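PDB 6Y04: carbonic anhydrase from Trichomonas vaginalis, which catalyses the reversible, zinc-dependent hydration of carbon dioxide to hydrogencarbonate and a proton, as a beta-class carbonic anhydrase. Local coordinates for the interface of chains A and B. Residues are numbered along the deposited sequence; one frame, centred on the assembly and turned at random. Chains: chain A/B, Carbonic anhydrase.

About 19 Å separates the centres of the C-alpha atoms of contact 1 and contact 2, two patches of one two-fold symmetric interface, so each has a twin with the chains exchanged. Helix 74-85 of chain A serves both: A:Ser82 belongs to contact 1, A:Val77 and A:Leu80 to contact 2. Their chemistry differs. Contact 1 combines backbone-directed hydrogen bonds with a few apolar touches beside the zinc-site segment of chain B, whereas contact 2 is apolar packing against helix 120-134. Such a pairing fits the dimer typical of beta-class carbonic anhydrases, and contact 1 suggests that assembly and active-site structure are coupled.

Contact 1: the interface of chains A and B. Residues chain A 25-28, 55-59, 82, 86; chain B 38-40, 43.
Strand 57-61 of chain A, the turn leading into it and the loop 25-28, with A:Ser82 of helix 74-85 and A:Leu86 just after it, meet the chain B segment that runs from B:Met38 through 3-10 helix 40-42 to B:Val43. B:Thr40 carries the most buried surface, 84 Å². Its OG1 stands anti to the backbone N (chi1 -166°), and this hydroxyl donates to the carbonyl A:Ala57 O at 2.9 Å, approaching from above the carbonyl plane. A:Gly55 N gives its hydrogen to B:Thr40 O at 3.0 Å, also above the carbonyl plane. Water 1 links B:Thr40 N to A:Lys26 O, so the amide, carbonyl and hydroxyl of one residue are all engaged.

B:Met38 CG sits in the crowded position between the backbone N and the carbonyl carbon (chi1 71°), and the chain then runs extended alongside A:Thr58. Its methyl CE meets A:Leu86 CD1 tip to tip at 3.6 Å and also touches A:Ser82 OG, which is hydrogen-bonded to A:Thr58 OG1 at 3.1 Å. A:Val59 and B:Val43 cross nearly at right angles, their CG2 methyls 3.5 Å apart. In the fold, strand 57-61 borders the segment after strand 32-36 that holds the zinc ligand B:Cys37 and the neighbouring B:Asp39, placing the subunit boundary beside the active site.

Contact 2: the interface of chains A and B. Residues chain A 71-72, 77, 80, 156; chain B 126, 129-130, 133.
B:Trp133 holds CG anti to the carbonyl carbon, beside the backbone N (chi1 -83°), and chi2 of -89° turns the indole crosswise so that one face receives A:Val77, whose chi1 of 168° sets CG1 anti to the backbone N and CG2 beside it. The CG2 methyl lies over the centre of the indole, 3.7 Å from the centroid of the six-membered ring and 3.8 Å from that of the five-membered ring. This is CH-pi packing shared between both rings, and CG2 comes within 3.5 Å of the fusion atom B:Trp133 CD2. The other methyl, A:Val77 CG1, reaches toward the root of the indole, 3.8 Å from B:Trp133 CB, so both methyls lie on one face.

A:Leu72 sits between B:Trp133 and B:Phe126 and hides 74 Å² of its surface. Its CB faces the B:Trp133 CZ3 corner, while the methyl CD1 presses on the helix itself, 3.6 Å from B:Asp129 CB and against the backbone of B:Leu130. Thus B:Asp129 takes part through its methylene carbon. B:Leu130 has CG anti to the backbone N, which, with the second torsion, brings CD1 to A:Val77 CG2 at 4.0 Å and, more loosely, toward A:Leu80.

At the far end, the ring of B:Phe126 passes A:Leu72 in the opposite direction and is crossed obliquely by A:Leu156. A:Leu156 CD2 approaches B:Phe126 CD2 at 3.8 Å, while CD1 touches the ring's stem at CB. The other ring edge, at B:Phe126 CE1, rests 3.8 Å from A:Gly71 CA, where the absence of a side chain probably allows the ring close to the backbone. No polar pair bridges the chains here; the patch hides 310 Å² of protein surface, summed over both chains, and its contacts are apolar packing. In the fold, helix 120-134 of chain B lies across the loop at A:Gly71 and A:Leu72, the start of helix 74-85, and A:Leu156 just beyond helix 140-152.

Contact 1: the interface of chains A and B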
loop_
_atom_site.group_PDB
_atom_site.type_symbol
_atom_site.label_atom_id
_atom_site.label_comp_id
_atom_site.label_asym_id
_atom_site.label_seq_id
_atom_site.Cartn_x
_atom_site.Cartn_y
_atom_site.Cartn_z
ATOM N N ASN A 25 14.988 11.209 -8.298
ATOM C CA ASN A 25 13.875 12.143 -8.321
ATOM C C ASN A 25 12.755 11.587 -7.450
ATOM O O ASN A 25 12.539 10.380 -7.423
ATOM C CB ASN A 25 13.349 12.361 -9.734
ATOM C CG ASN A 25 12.536 13.631 -9.884
ATOM O OD1 ASN A 25 11.563 13.859 -9.163
ATOM N ND2 ASN A 25 12.925 14.458 -10.840
ATOM N N LYS A 26 12.046 12.493 -6.764
ATOM C CA LYS A 26 10.954 12.125 -5.879
ATOM C C LYS A 26 9.712 11.739 -6.684
ATOM O O LYS A 26 8.833 11.063 -6.154
ATOM C CB LYS A 26 10.675 13.243 -4.871
ATOM C CG LYS A 26 10.163 14.550 -5.464
ATOM C CD LYS A 26 10.335 15.767 -4.569
ATOM C CE LYS A 26 10.492 17.058 -5.356
ATOM N NZ LYS A 26 9.195 17.578 -5.856
ATOM N N ALA A 27 9.648 12.178 -7.950
ATOM C CA ALA A 27 8.538 11.866 -8.843
ATOM C C ALA A 27 8.848 10.602 -9.649
ATOM O O ALA A 27 9.983 10.399 -10.072
ATOM C CB ALA A 27 8.230 13.040 -9.745
ATOM N N PRO A 28 7.857 9.706 -9.874
ATOM C CA PRO A 28 8.059 8.511 -10.697
ATOM C C PRO A 28 8.381 8.837 -12.154
ATOM O O PRO A 28 7.602 9.508 -12.837
ATOM C CB PRO A 28 6.731 7.748 -10.594
ATOM C CG PRO A 28 5.718 8.790 -10.154
ATOM C CD PRO A 28 6.495 9.787 -9.322
ATOM N N GLY A 55 12.274 4.213 -8.461
ATOM C CA GLY A 55 12.249 5.579 -8.964
ATOM C C GLY A 55 11.373 5.772 -10.203
ATOM O O GLY A 55 11.251 6.888 -10.697
ATOM N N GLU A 56 10.718 4.700 -10.663
ATOM C CA GLU A 56 9.972 4.724 -11.918
ATOM C C GLU A 56 8.466 4.866 -11.689
ATOM O O GLU A 56 7.775 5.440 -12.520
ATOM C CB GLU A 56 10.248 3.465 -12.743
ATOM C CG GLU A 56 11.671 3.347 -13.247
ATOM C CD GLU A 56 11.854 2.230 -14.260
ATOM O OE1 GLU A 56 11.105 1.213 -14.197
ATOM O OE2 GLU A 56 12.733 2.378 -15.124
ATOM N N ALA A 57 7.952 4.327 -10.577
ATOM C CA ALA A 57 6.521 4.295 -10.314
ATOM C C ALA A 57 6.249 4.548 -8.835
ATOM O O ALA A 57 7.106 4.310 -7.995
ATOM C CB ALA A 57 5.951 2.958 -10.722
ATOM N N THR A 58 5.039 5.015 -8.520
ATOM C CA THR A 58 4.521 4.876 -7.168
ATOM C C THR A 58 3.846 3.512 -7.067
ATOM O O THR A 58 3.243 3.041 -8.035
ATOM C CB THR A 58 3.563 6.019 -6.797
ATOM O OG1 THR A 58 2.551 6.093 -7.800
ATOM C CG2 THR A 58 4.258 7.356 -6.669
ATOM N N VAL A 59 3.969 2.890 -5.887
ATOM C CA VAL A 59 3.354 1.603 -5.616
ATOM C C VAL A 59 2.481 1.737 -4.371
ATOM O O VAL A 59 2.957 2.157 -3.322
ATOM C CB VAL A 59 4.406 0.481 -5.469
ATOM C CG1 VAL A 59 3.759 -0.868 -5.170
ATOM C CG2 VAL A 59 5.318 0.389 -6.688
ATOM N N SER A 82 -0.562 10.940 -6.631
ATOM C CA SER A 82 0.281 10.465 -7.717
ATOM C C SER A 82 0.070 11.326 -8.961
ATOM O O SER A 82 1.039 11.759 -9.589
ATOM C CB SER A 82 0.032 9.006 -8.012
ATOM O OG SER A 82 0.494 8.194 -6.945
ATOM N N LEU A 86 2.484 14.413 -8.394
ATOM C CA LEU A 86 3.702 13.703 -8.765
ATOM C C LEU A 86 3.772 13.357 -10.255
ATOM O O LEU A 86 4.724 12.700 -10.680
ATOM C CB LEU A 86 3.840 12.455 -7.892
ATOM C CG LEU A 86 4.169 12.717 -6.421
ATOM C CD1 LEU A 86 4.027 11.436 -5.613
ATOM C CD2 LEU A 86 5.568 13.301 -6.257
ATOM N N MET B 38 4.080 5.260 -0.492
ATOM C CA MET B 38 4.057 4.848 -1.884
ATOM C C MET B 38 5.271 5.398 -2.638
ATOM O O MET B 38 5.435 5.095 -3.814
ATOM C CB MET B 38 2.780 5.349 -2.576
ATOM C CG MET B 38 2.766 6.848 -2.797
ATOM S SD MET B 38 1.259 7.463 -3.589
ATOM C CE MET B 38 1.732 9.157 -3.929
ATOM N N ASP B 39 6.097 6.214 -1.961
ATOM C CA ASP B 39 7.152 7.007 -2.583
ATOM C C ASP B 39 7.967 6.155 -3.561
ATOM O O ASP B 39 8.382 5.043 -3.243
ATOM C CB ASP B 39 8.029 7.696 -1.530
ATOM C CG ASP B 39 8.944 8.782 -2.081
ATOM O OD1 ASP B 39 9.889 8.444 -2.819
ATOM O OD2 ASP B 39 8.711 9.974 -1.763
ATOM N N THR B 40 8.206 6.712 -4.754
ATOM C CA THR B 40 8.900 6.026 -5.829
ATOM C C THR B 40 10.282 5.530 -5.390
ATOM O O THR B 40 10.768 4.530 -5.917
ATOM C CB THR B 40 8.990 6.922 -7.072
ATOM O OG1 THR B 40 9.375 6.090 -8.162
ATOM C CG2 THR B 40 10.000 8.041 -6.939
ATOM N N VAL B 43 10.617 1.952 -3.561
ATOM C CA VAL B 43 10.343 0.764 -4.362
ATOM C C VAL B 43 11.655 0.039 -4.668
ATOM O O VAL B 43 12.573 0.629 -5.234
ATOM C CB VAL B 43 9.594 1.127 -5.657
ATOM C CG1 VAL B 43 9.376 -0.075 -6.562
ATOM C CG2 VAL B 43 8.275 1.823 -5.371
HETATM O O HOH W 1 7.013 9.106 -5.528
#

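Contact 2: the interface of chains A and B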
loop_
_atom_site.group_PDB
_atom_site.type_symbol
_atom_site.label_atom_id
_atom_site.label_comp_id
_atom_site.label_asym_id
_atom_site.label_seq_id
_atom_site.Cartn_x
_atom_site.Cartn_y
_atom_site.Cartn_z
ATOM N N GLY A 71 -15.954 7.623 -3.540
ATOM C CA GLY A 71 -15.523 8.696 -2.659
ATOM C C GLY A 71 -14.006 8.674 -2.469
ATOM O O GLY A 71 -13.253 8.516 -3.430
ATOM N N LEU A 72 -13.572 8.816 -1.210
ATOM C CA LEU A 72 -12.156 8.816 -0.871
ATOM C C LEU A 72 -11.819 7.587 -0.036
ATOM O O LEU A 72 -12.662 7.062 0.682
ATOM C CB LEU A 72 -11.812 10.101 -0.110
ATOM C CG LEU A 72 -11.966 11.400 -0.898
ATOM C CD1 LEU A 72 -11.706 12.595 0.003
ATOM C CD2 LEU A 72 -11.019 11.432 -2.091
ATOM N N VAL A 77 -6.783 8.406 -2.451
ATOM C CA VAL A 77 -6.000 9.594 -2.135
ATOM C C VAL A 77 -4.584 9.451 -2.700
ATOM O O VAL A 77 -4.031 10.407 -3.244
ATOM C CB VAL A 77 -5.990 9.874 -0.616
ATOM C CG1 VAL A 77 -4.954 10.916 -0.202
ATOM C CG2 VAL A 77 -7.371 10.263 -0.120
ATOM N N LEU A 80 -4.660 10.291 -6.257
ATOM C CA LEU A 80 -4.815 11.722 -6.486
ATOM C C LEU A 80 -3.465 12.417 -6.336
ATOM O O LEU A 80 -3.102 13.262 -7.156
ATOM C CB LEU A 80 -5.851 12.313 -5.519
ATOM C CG LEU A 80 -7.272 11.764 -5.652
ATOM C CD1 LEU A 80 -8.172 12.264 -4.523
ATOM C CD2 LEU A 80 -7.872 12.112 -7.006
ATOM N N LEU A 156 -12.976 12.700 -9.200
ATOM C CA LEU A 156 -11.767 13.452 -8.915
ATOM C C LEU A 156 -10.640 13.013 -9.850
ATOM O O LEU A 156 -9.561 13.599 -9.824
ATOM C CB LEU A 156 -11.372 13.251 -7.449
ATOM C CG LEU A 156 -12.336 13.779 -6.386
ATOM C CD1 LEU A 156 -11.627 13.916 -5.051
ATOM C CD2 LEU A 156 -12.954 15.108 -6.793
ATOM N N PHE B 126 -15.346 17.253 -1.820
ATOM C CA PHE B 126 -14.414 16.297 -1.241
ATOM C C PHE B 126 -13.301 16.994 -0.462
ATOM O O PHE B 126 -12.532 16.326 0.224
ATOM C CB PHE B 126 -13.894 15.312 -2.293
ATOM C CG PHE B 126 -14.900 14.268 -2.720
ATOM C CD1 PHE B 126 -15.404 13.340 -1.814
ATOM C CD2 PHE B 126 -15.357 14.220 -4.031
ATOM C CE1 PHE B 126 -16.336 12.391 -2.211
ATOM C CE2 PHE B 126 -16.282 13.264 -4.430
ATOM C CZ PHE B 126 -16.769 12.351 -3.519
ATOM N N ASP B 129 -13.032 16.143 3.379
ATOM C CA ASP B 129 -12.571 14.784 3.611
ATOM C C ASP B 129 -11.095 14.646 3.225
ATOM O O ASP B 129 -10.315 14.054 3.968
ATOM C CB ASP B 129 -13.454 13.761 2.886
ATOM C CG ASP B 129 -14.892 13.706 3.377
ATOM O OD1 ASP B 129 -15.095 13.819 4.592
ATOM O OD2 ASP B 129 -15.801 13.555 2.535
ATOM N N LEU B 130 -10.722 15.191 2.058
ATOM C CA LEU B 130 -9.368 15.080 1.526
ATOM C C LEU B 130 -8.366 15.714 2.493
ATOM O O LEU B 130 -7.216 15.279 2.588
ATOM C CB LEU B 130 -9.317 15.756 0.149
ATOM C CG LEU B 130 -7.985 15.687 -0.599
ATOM C CD1 LEU B 130 -7.547 14.242 -0.807
ATOM C CD2 LEU B 130 -8.070 16.418 -1.935
ATOM N N TRP B 133 -6.243 13.727 5.096
ATOM C CA TRP B 133 -5.039 13.036 4.657
ATOM C C TRP B 133 -3.875 14.014 4.485
ATOM O O TRP B 133 -2.782 13.744 4.974
ATOM C CB TRP B 133 -5.290 12.270 3.350
ATOM C CG TRP B 133 -5.920 10.916 3.481
ATOM C CD1 TRP B 133 -5.275 9.724 3.655
ATOM C CD2 TRP B 133 -7.326 10.602 3.396
ATOM N NE1 TRP B 133 -6.181 8.696 3.698
ATOM C CE2 TRP B 133 -7.445 9.202 3.537
ATOM C CE3 TRP B 133 -8.492 11.360 3.215
ATOM C CZ2 TRP B 133 -8.681 8.554 3.506
ATOM C CZ3 TRP B 133 -9.714 10.715 3.183
ATOM C CH2 TRP B 133 -9.805 9.329 3.327
#